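Local coordinates for mannitol dehydrogenase (PDB 3TWO), which probably catalyses the NADP(H)-dependent, reversible conversion of cinnamaldehydes to cinnamyl alcohols as a zinc-containing medium-chain dehydrogenase, at residues G181-G186 with S240-H245; E210-D215 with A335-V340. All blocks are in the same frame, centred on the assembly; numbering follows the deposited sequence.

Interaction 1. Residues G181-G186 with S240-H245; sequences GVAGFG and STIPTH. With NDP (NADPH dihydro-nicotinamide-adenine-dinucleotide phosphate), chain F.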
loop_
_atom_site.group_PDB
_atom_site.type_symbol
_atom_site.label_atom_id
_atom_site.label_comp_id
_atom_site.label_asym_id
_atom_site.label_seq_id
_atom_site.Cartn_x
_atom_site.Cartn_y
_atom_site.Cartn_z
ATOM N N GLY B 181 -9.405 9.957 -9.221
ATOM C CA GLY B 181 -8.837 11.247 -8.767
ATOM C C GLY B 181 -7.397 11.414 -9.286
ATOM O O GLY B 181 -6.614 10.452 -9.348
ATOM N N VAL B 182 -7.039 12.652 -9.622
ATOM C CA VAL B 182 -5.695 12.989 -10.027
ATOM C C VAL B 182 -5.192 14.078 -9.066
ATOM O O VAL B 182 -5.731 15.180 -9.020
ATOM C CB VAL B 182 -5.581 13.464 -11.504
ATOM C CG1 VAL B 182 -4.102 13.765 -11.842
ATOM C CG2 VAL B 182 -6.119 12.410 -12.461
ATOM N N ALA B 183 -4.174 13.750 -8.280
ATOM C CA ALA B 183 -3.641 14.727 -7.343
ATOM C C ALA B 183 -2.372 15.394 -7.957
ATOM O O ALA B 183 -1.377 14.703 -8.290
ATOM C CB ALA B 183 -3.343 14.027 -6.003
ATOM N N GLY B 184 -2.390 16.717 -8.086
ATOM C CA GLY B 184 -1.290 17.443 -8.709
ATOM C C GLY B 184 -1.590 17.639 -10.191
ATOM O O GLY B 184 -1.534 16.704 -10.963
ATOM N N PHE B 185 -1.956 18.856 -10.588
ATOM C CA PHE B 185 -2.460 19.058 -11.943
ATOM C C PHE B 185 -1.403 19.729 -12.802
ATOM O O PHE B 185 -1.620 20.832 -13.313
ATOM C CB PHE B 185 -3.782 19.869 -11.903
ATOM C CG PHE B 185 -4.496 20.002 -13.236
ATOM C CD1 PHE B 185 -4.629 18.902 -14.109
ATOM C CD2 PHE B 185 -5.127 21.219 -13.580
ATOM C CE1 PHE B 185 -5.369 19.013 -15.340
ATOM C CE2 PHE B 185 -5.820 21.351 -14.802
ATOM C CZ PHE B 185 -5.962 20.213 -15.674
ATOM N N GLY B 186 -0.263 19.046 -12.954
ATOM C CA GLY B 186 0.894 19.617 -13.650
ATOM C C GLY B 186 1.175 18.825 -14.919
ATOM O O GLY B 186 0.251 18.465 -15.668
ATOM N N SER B 240 -1.487 9.908 -7.501
ATOM C CA SER B 240 -0.885 11.078 -6.890
ATOM C C SER B 240 0.446 11.431 -7.578
ATOM O O SER B 240 1.404 10.659 -7.536
ATOM C CB SER B 240 -0.621 10.866 -5.412
ATOM O OG SER B 240 -0.065 12.047 -4.879
ATOM N N THR B 241 0.485 12.614 -8.195
ATOM C CA THR B 241 1.688 13.083 -8.841
ATOM C C THR B 241 2.339 14.189 -8.019
ATOM O O THR B 241 3.206 14.883 -8.545
ATOM C CB THR B 241 1.409 13.685 -10.213
ATOM O OG1 THR B 241 0.874 15.028 -10.048
ATOM C CG2 THR B 241 0.441 12.776 -11.015
ATOM N N ILE B 242 1.883 14.385 -6.773
ATOM C CA ILE B 242 2.306 15.542 -5.976
ATOM C C ILE B 242 3.830 15.513 -5.655
ATOM O O ILE B 242 4.303 14.535 -5.114
ATOM C CB ILE B 242 1.550 15.588 -4.636
ATOM C CG1 ILE B 242 0.069 15.906 -4.882
ATOM C CG2 ILE B 242 2.165 16.618 -3.720
ATOM C CD1 ILE B 242 -0.859 15.717 -3.622
ATOM N N PRO B 243 4.586 16.596 -5.978
ATOM C CA PRO B 243 6.056 16.611 -5.764
ATOM C C PRO B 243 6.500 17.413 -4.515
ATOM O O PRO B 243 7.707 17.640 -4.338
ATOM C CB PRO B 243 6.542 17.334 -7.015
ATOM C CG PRO B 243 5.475 18.471 -7.138
ATOM C CD PRO B 243 4.141 17.763 -6.803
ATOM N N THR B 244 5.542 17.896 -3.710
ATOM C CA THR B 244 5.838 18.646 -2.483
ATOM C C THR B 244 5.253 17.838 -1.256
ATOM O O THR B 244 4.632 16.771 -1.419
ATOM C CB THR B 244 5.202 20.097 -2.472
ATOM O OG1 THR B 244 3.775 19.977 -2.463
ATOM C CG2 THR B 244 5.636 20.989 -3.705
ATOM N N HIS B 245 5.462 18.358 -0.046
ATOM C CA HIS B 245 4.997 17.678 1.159
ATOM C C HIS B 245 3.463 17.580 1.188
ATOM O O HIS B 245 2.765 18.554 0.844
ATOM C CB HIS B 245 5.469 18.435 2.426
ATOM C CG HIS B 245 4.933 17.845 3.692
ATOM N ND1 HIS B 245 3.964 18.466 4.457
ATOM C CD2 HIS B 245 5.211 16.675 4.317
ATOM C CE1 HIS B 245 3.670 17.711 5.503
ATOM N NE2 HIS B 245 4.425 16.627 5.453
HETATM P PA NDP F . 5.178 19.442 -12.340
HETATM O O1A NDP F . 5.449 20.495 -11.348
HETATM O O2A NDP F . 4.431 19.632 -13.713
HETATM O O5B NDP F . 3.684 19.230 -11.722
HETATM C C5B NDP F . 3.431 19.114 -10.221
HETATM C C4B NDP F . 2.012 19.600 -9.952
HETATM O O4B NDP F . 1.481 19.327 -8.588
HETATM C C3B NDP F . 1.959 21.128 -10.175
HETATM O O3B NDP F . 0.771 21.415 -11.006
HETATM C C2B NDP F . 1.778 21.672 -8.732
HETATM O O2B NDP F . 1.012 22.887 -8.850
HETATM C C1B NDP F . 0.875 20.593 -8.088
HETATM N N9A NDP F . 1.088 20.438 -6.631
HETATM C C8A NDP F . 2.258 20.645 -5.984
HETATM N N7A NDP F . 2.050 20.346 -4.712
HETATM C C5A NDP F . 0.787 19.960 -4.555
HETATM C C6A NDP F . 0.044 19.544 -3.465
HETATM N N6A NDP F . 0.555 19.460 -2.188
HETATM N N1A NDP F . -1.229 19.243 -3.695
HETATM C C2A NDP F . -1.784 19.285 -4.886
HETATM N N3A NDP F . -1.101 19.661 -5.941
HETATM C C4A NDP F . 0.186 20.017 -5.781
HETATM O O3 NDP F . 5.556 17.959 -11.954
HETATM P PN NDP F . 5.573 16.751 -12.888
HETATM O O1N NDP F . 4.213 16.370 -13.333
HETATM O O2N NDP F . 6.666 16.768 -13.989
HETATM O O5D NDP F . 6.104 15.649 -11.898
HETATM C C5D NDP F . 5.400 15.505 -10.571
HETATM C C4D NDP F . 6.207 14.523 -9.622
HETATM O O4D NDP F . 6.194 13.289 -10.364
HETATM C C3D NDP F . 7.696 14.888 -9.369
HETATM O O3D NDP F . 8.013 14.578 -7.983
HETATM C C2D NDP F . 8.412 13.972 -10.389
HETATM O O2D NDP F . 9.684 13.655 -9.942
HETATM C C1D NDP F . 7.524 12.710 -10.292
HETATM N N1N NDP F . 7.722 11.724 -11.408
HETATM C C2N NDP F . 7.742 10.349 -11.080
HETATM C C3N NDP F . 7.919 9.392 -12.066
HETATM C C7N NDP F . 7.846 7.915 -11.684
HETATM O O7N NDP F . 7.260 7.556 -10.649
HETATM N N7N NDP F . 8.206 7.076 -12.648
HETATM C C4N NDP F . 8.123 9.804 -13.404
HETATM C C5N NDP F . 8.067 11.183 -13.758
HETATM C C6N NDP F . 7.884 12.139 -12.780
HETATM P P2B NDP F . 1.324 24.183 -8.033
HETATM O O1X NDP F . 1.339 25.367 -9.166
HETATM O O2X NDP F . 0.368 24.321 -6.929
HETATM O O3X NDP F . 2.822 24.069 -7.513
HETATM O O HOH W 1 1.615 16.609 -12.235
#
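Thr241 lies across the end of the strand at Ala183: its backbone N donates to Ala183 O at 2.8 Å, and its hydroxyl sits within reach of two carbonyls. Chi1 of 78° sets OG1 between its own N and carbonyl carbon, where it lies 2.9 Å from Ala183 O and 3.1 Å from Gly184 O; its single proton could serve either oxygen. A water donates to Thr241 OG1 at 2.8 Å and probably reaches the pyrophosphate oxygen NDP O1N. Threonine suits the place because its hydroxyl can donate to a backbone carbonyl while accepting from the water, and the branch at CB keeps it close to the backbone. Gly184 passes where any CB would strike Thr241 OG1. The methyl of Ala183 meets Ile242 CD1 at 3.8 Å, and that same CD1 reaches 3.5 Å from NDP N1A, laying the branched side chain against one face of the adenine. Thr244 OG1 donates to NDP N7A at 2.9 Å. Strand 179-183 runs parallel to strand 235-240, with Ala183 bridged to Ser240; helix 187-198 sends Leu188 against Thr241, and Tyr251 of helix 248-252 packs on both Ala183 and Ile242.

Interaction 2. Residues E210-D215 with A335-V340; sequences EHKKQD and AKFRYV. With NDP (NADPH dihydro-nicotinamide-adenine-dinucleotide phosphate), chain F.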
loop_
_atom_site.group_PDB
_atom_site.type_symbol
_atom_site.label_atom_id
_atom_site.label_comp_id
_atom_site.label_asym_id
_atom_site.label_seq_id
_atom_site.Cartn_x
_atom_site.Cartn_y
_atom_site.Cartn_z
ATOM N N GLU B 210 -7.375 27.493 -8.055
ATOM C CA GLU B 210 -8.245 27.336 -9.201
ATOM C C GLU B 210 -7.704 27.977 -10.455
ATOM O O GLU B 210 -8.466 28.175 -11.424
ATOM C CB GLU B 210 -9.634 27.894 -8.889
ATOM C CG GLU B 210 -10.322 27.101 -7.786
ATOM C CD GLU B 210 -11.837 27.290 -7.753
ATOM O OE1 GLU B 210 -12.349 28.312 -8.224
ATOM O OE2 GLU B 210 -12.540 26.381 -7.261
ATOM N N HIS B 211 -6.383 28.235 -10.495
ATOM C CA HIS B 211 -5.821 28.901 -11.672
ATOM C C HIS B 211 -6.024 28.136 -12.987
ATOM O O HIS B 211 -6.146 28.761 -14.050
ATOM C CB HIS B 211 -4.333 29.343 -11.518
ATOM C CG HIS B 211 -4.078 30.269 -10.367
ATOM N ND1 HIS B 211 -2.828 30.400 -9.793
ATOM C CD2 HIS B 211 -4.910 31.065 -9.646
ATOM C CE1 HIS B 211 -2.899 31.247 -8.780
ATOM N NE2 HIS B 211 -4.148 31.668 -8.673
ATOM N N LYS B 212 -6.067 26.812 -12.924
ATOM C CA LYS B 212 -6.247 25.996 -14.132
ATOM C C LYS B 212 -7.572 25.212 -14.159
ATOM O O LYS B 212 -7.718 24.267 -14.918
ATOM C CB LYS B 212 -5.040 25.058 -14.294
ATOM C CG LYS B 212 -3.720 25.862 -14.308
ATOM C CD LYS B 212 -2.448 24.996 -14.474
ATOM C CE LYS B 212 -2.237 24.050 -13.324
ATOM N NZ LYS B 212 -0.813 23.491 -13.372
ATOM N N LYS B 213 -8.537 25.614 -13.340
ATOM C CA LYS B 213 -9.824 24.913 -13.316
ATOM C C LYS B 213 -10.491 24.869 -14.716
ATOM O O LYS B 213 -10.963 23.823 -15.129
ATOM C CB LYS B 213 -10.758 25.560 -12.298
ATOM C CG LYS B 213 -12.146 25.071 -12.368
ATOM C CD LYS B 213 -12.910 25.396 -11.124
ATOM C CE LYS B 213 -14.260 24.575 -11.131
ATOM N NZ LYS B 213 -15.129 25.175 -10.132
ATOM N N GLN B 214 -10.505 25.994 -15.436
ATOM C CA GLN B 214 -11.030 26.036 -16.806
ATOM C C GLN B 214 -10.329 25.074 -17.728
ATOM O O GLN B 214 -10.985 24.462 -18.545
ATOM C CB GLN B 214 -10.950 27.444 -17.437
ATOM C CG GLN B 214 -12.066 28.418 -16.928
ATOM C CD GLN B 214 -13.510 27.781 -16.927
ATOM O OE1 GLN B 214 -14.113 27.636 -15.855
ATOM N NE2 GLN B 214 -14.017 27.378 -18.101
ATOM N N ASP B 215 -9.012 24.944 -17.628
ATOM C CA ASP B 215 -8.356 23.910 -18.461
ATOM C C ASP B 215 -8.812 22.505 -18.035
ATOM O O ASP B 215 -9.007 21.652 -18.887
ATOM C CB ASP B 215 -6.838 23.978 -18.458
ATOM C CG ASP B 215 -6.317 25.383 -18.617
ATOM O OD1 ASP B 215 -6.065 25.840 -19.754
ATOM O OD2 ASP B 215 -6.174 26.039 -17.589
ATOM N N ALA B 335 3.706 27.542 -13.058
ATOM C CA ALA B 335 3.855 26.831 -14.331
ATOM C C ALA B 335 2.466 26.497 -14.864
ATOM O O ALA B 335 1.461 26.684 -14.145
ATOM C CB ALA B 335 4.739 25.546 -14.171
ATOM N N LYS B 336 2.366 26.045 -16.116
ATOM C CA LYS B 336 1.056 25.682 -16.640
ATOM C C LYS B 336 1.018 24.140 -16.682
ATOM O O LYS B 336 0.535 23.480 -15.704
ATOM C CB LYS B 336 0.807 26.347 -18.011
ATOM C CG LYS B 336 -0.709 26.392 -18.406
ATOM C CD LYS B 336 -0.910 26.440 -19.956
ATOM C CE LYS B 336 -2.365 26.191 -20.392
ATOM N NZ LYS B 336 -3.264 27.198 -19.712
ATOM N N PHE B 337 1.522 23.557 -17.775
ATOM C CA PHE B 337 1.627 22.111 -17.844
ATOM C C PHE B 337 3.077 21.732 -18.147
ATOM O O PHE B 337 3.938 21.890 -17.239
ATOM C CB PHE B 337 0.522 21.492 -18.729
ATOM C CG PHE B 337 -0.903 21.848 -18.241
ATOM C CD1 PHE B 337 -1.702 22.799 -18.925
ATOM C CD2 PHE B 337 -1.431 21.274 -17.083
ATOM C CE1 PHE B 337 -3.000 23.101 -18.480
ATOM C CE2 PHE B 337 -2.725 21.592 -16.635
ATOM C CZ PHE B 337 -3.509 22.517 -17.357
ATOM N N ARG B 338 3.384 21.275 -19.368
ATOM C CA ARG B 338 4.774 20.929 -19.701
ATOM C C ARG B 338 5.453 22.083 -20.403
ATOM O O ARG B 338 4.830 22.722 -21.288
ATOM C CB ARG B 338 4.856 19.637 -20.560
ATOM C CG ARG B 338 5.052 18.362 -19.713
ATOM C CD ARG B 338 6.537 18.208 -19.347
ATOM N NE ARG B 338 6.861 16.947 -18.696
ATOM C CZ ARG B 338 6.733 16.703 -17.391
ATOM N NH1 ARG B 338 6.174 17.608 -16.589
ATOM N NH2 ARG B 338 7.094 15.517 -16.914
ATOM N N TYR B 339 6.717 22.333 -20.035
ATOM C CA TYR B 339 7.662 23.127 -20.878
ATOM C C TYR B 339 8.427 22.187 -21.804
ATOM O O TYR B 339 8.800 21.042 -21.402
ATOM C CB TYR B 339 8.686 23.911 -20.040
ATOM C CG TYR B 339 8.080 25.055 -19.237
ATOM C CD1 TYR B 339 7.840 24.916 -17.852
ATOM C CD2 TYR B 339 7.710 26.252 -19.857
ATOM C CE1 TYR B 339 7.286 25.973 -17.113
ATOM C CE2 TYR B 339 7.144 27.304 -19.140
ATOM C CZ TYR B 339 6.946 27.161 -17.785
ATOM O OH TYR B 339 6.380 28.187 -17.093
ATOM N N VAL B 340 8.634 22.637 -23.049
ATOM C CA VAL B 340 9.412 21.842 -23.976
ATOM C C VAL B 340 10.472 22.717 -24.653
ATOM O O VAL B 340 10.154 23.823 -25.151
ATOM C CB VAL B 340 8.558 21.177 -25.023
ATOM C CG1 VAL B 340 9.480 20.564 -26.064
ATOM C CG2 VAL B 340 7.628 20.109 -24.397
HETATM P PA NDP F . 5.178 19.442 -12.340
HETATM O O1A NDP F . 5.449 20.495 -11.348
HETATM O O2A NDP F . 4.431 19.632 -13.713
HETATM O O5B NDP F . 3.684 19.230 -11.722
HETATM C C5B NDP F . 3.431 19.114 -10.221
HETATM C C4B NDP F . 2.012 19.600 -9.952
HETATM O O4B NDP F . 1.481 19.327 -8.588
HETATM C C3B NDP F . 1.959 21.128 -10.175
HETATM O O3B NDP F . 0.771 21.415 -11.006
HETATM C C2B NDP F . 1.778 21.672 -8.732
HETATM O O2B NDP F . 1.012 22.887 -8.850
HETATM C C1B NDP F . 0.875 20.593 -8.088
HETATM N N9A NDP F . 1.088 20.438 -6.631
HETATM C C8A NDP F . 2.258 20.645 -5.984
HETATM N N7A NDP F . 2.050 20.346 -4.712
HETATM C C5A NDP F . 0.787 19.960 -4.555
HETATM C C6A NDP F . 0.044 19.544 -3.465
HETATM N N6A NDP F . 0.555 19.460 -2.188
HETATM N N1A NDP F . -1.229 19.243 -3.695
HETATM C C2A NDP F . -1.784 19.285 -4.886
HETATM N N3A NDP F . -1.101 19.661 -5.941
HETATM C C4A NDP F . 0.186 20.017 -5.781
HETATM O O3 NDP F . 5.556 17.959 -11.954
HETATM P PN NDP F . 5.573 16.751 -12.888
HETATM O O1N NDP F . 4.213 16.370 -13.333
HETATM O O2N NDP F . 6.666 16.768 -13.989
HETATM O O5D NDP F . 6.104 15.649 -11.898
HETATM C C5D NDP F . 5.400 15.505 -10.571
HETATM C C4D NDP F . 6.207 14.523 -9.622
HETATM O O4D NDP F . 6.194 13.289 -10.364
HETATM C C3D NDP F . 7.696 14.888 -9.369
HETATM O O3D NDP F . 8.013 14.578 -7.983
HETATM C C2D NDP F . 8.412 13.972 -10.389
HETATM O O2D NDP F . 9.684 13.655 -9.942
HETATM C C1D NDP F . 7.524 12.710 -10.292
HETATM N N1N NDP F . 7.722 11.724 -11.408
HETATM C C2N NDP F . 7.742 10.349 -11.080
HETATM C C3N NDP F . 7.919 9.392 -12.066
HETATM C C7N NDP F . 7.846 7.915 -11.684
HETATM O O7N NDP F . 7.260 7.556 -10.649
HETATM N N7N NDP F . 8.206 7.076 -12.648
HETATM C C4N NDP F . 8.123 9.804 -13.404
HETATM C C5N NDP F . 8.067 11.183 -13.758
HETATM C C6N NDP F . 7.884 12.139 -12.780
HETATM P P2B NDP F . 1.324 24.183 -8.033
HETATM O O1X NDP F . 1.339 25.367 -9.166
HETATM O O2X NDP F . 0.368 24.321 -6.929
HETATM O O3X NDP F . 2.822 24.069 -7.513
#
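The ammonium of Lys212 is gripped by two backbone carbonyls: NZ donates to Lys336 O at 2.7 Å, in the plane of that carbonyl, and also to Phe185 O in the glycine-rich turn. The two carbonyls probably help to balance the ammonium's charge; the ribose hydroxyl NDP O3B lies 3.5 Å from Lys212 NZ. The chain bends at chi3, and chi4 (-166°), close to anti, sets NZ on Lys336 O, while the aliphatic part slides past Phe337 in the opposite direction. Lys212 CD is 3.9 Å from Phe337 CZ, an oblique approach. A long, flexible side chain suits this place because its methylenes can run alongside the ring while its ammonium reaches the carbonyl. Asp215 meets the same ring atom and extends to CE1, whereas Lys212 extends to CE2: the aspartate CB comes to the edge, near the ring plane, 3.8 Å from Phe337 CZ, and its carboxylate is turned 82° from the ring. Asp215 OD1 then forms a salt bridge with Lys336 NZ at 3.1 Å, the nitrogen coming from above the carboxylate plane, 45° out of it. These two side chains cross at about a right angle. Asp215 also stands in the first turn of helix 213-218, where a negative charge would probably be welcome. Phe337 itself meets Phe185 edge-to-face. One residue on, Arg338 NH1 donates to NDP O2N at 2.8 Å, with a weak second bond from NH2, while Glu65 takes NE in a salt bridge. The contact thus bridges a loop and helix of the nucleotide-binding part and the entry to strand 338-342 of the mixed sheet, beside the dinucleotide cleft between the Rossmann and GroES-like parts of medium-chain dehydrogenases.

Interaction 1 is buried, joining two neighbouring parallel strands of one Rossmann sheet at their C-terminal ends; interaction 2 is a surface contact that ties that nucleotide-binding part to the mixed sheet. Their chemistry follows: small residues, glycine, hydroxyls and main-chain bonds serve the first, whereas lysines, an aspartate and an aromatic ring span the wider gap of the second. Both touch the same NADPH, interaction 1 mainly along the adenine and ribose, interaction 2 through Arg338 at the pyrophosphate and Lys212 beside a ribose hydroxyl. They also meet directly, with centres about 13 Å apart: Phe185 O in the glycine-rich turn 184-186 probably accepts a hydrogen bond from Lys212, and the turn packs on Phe337, making it common ground.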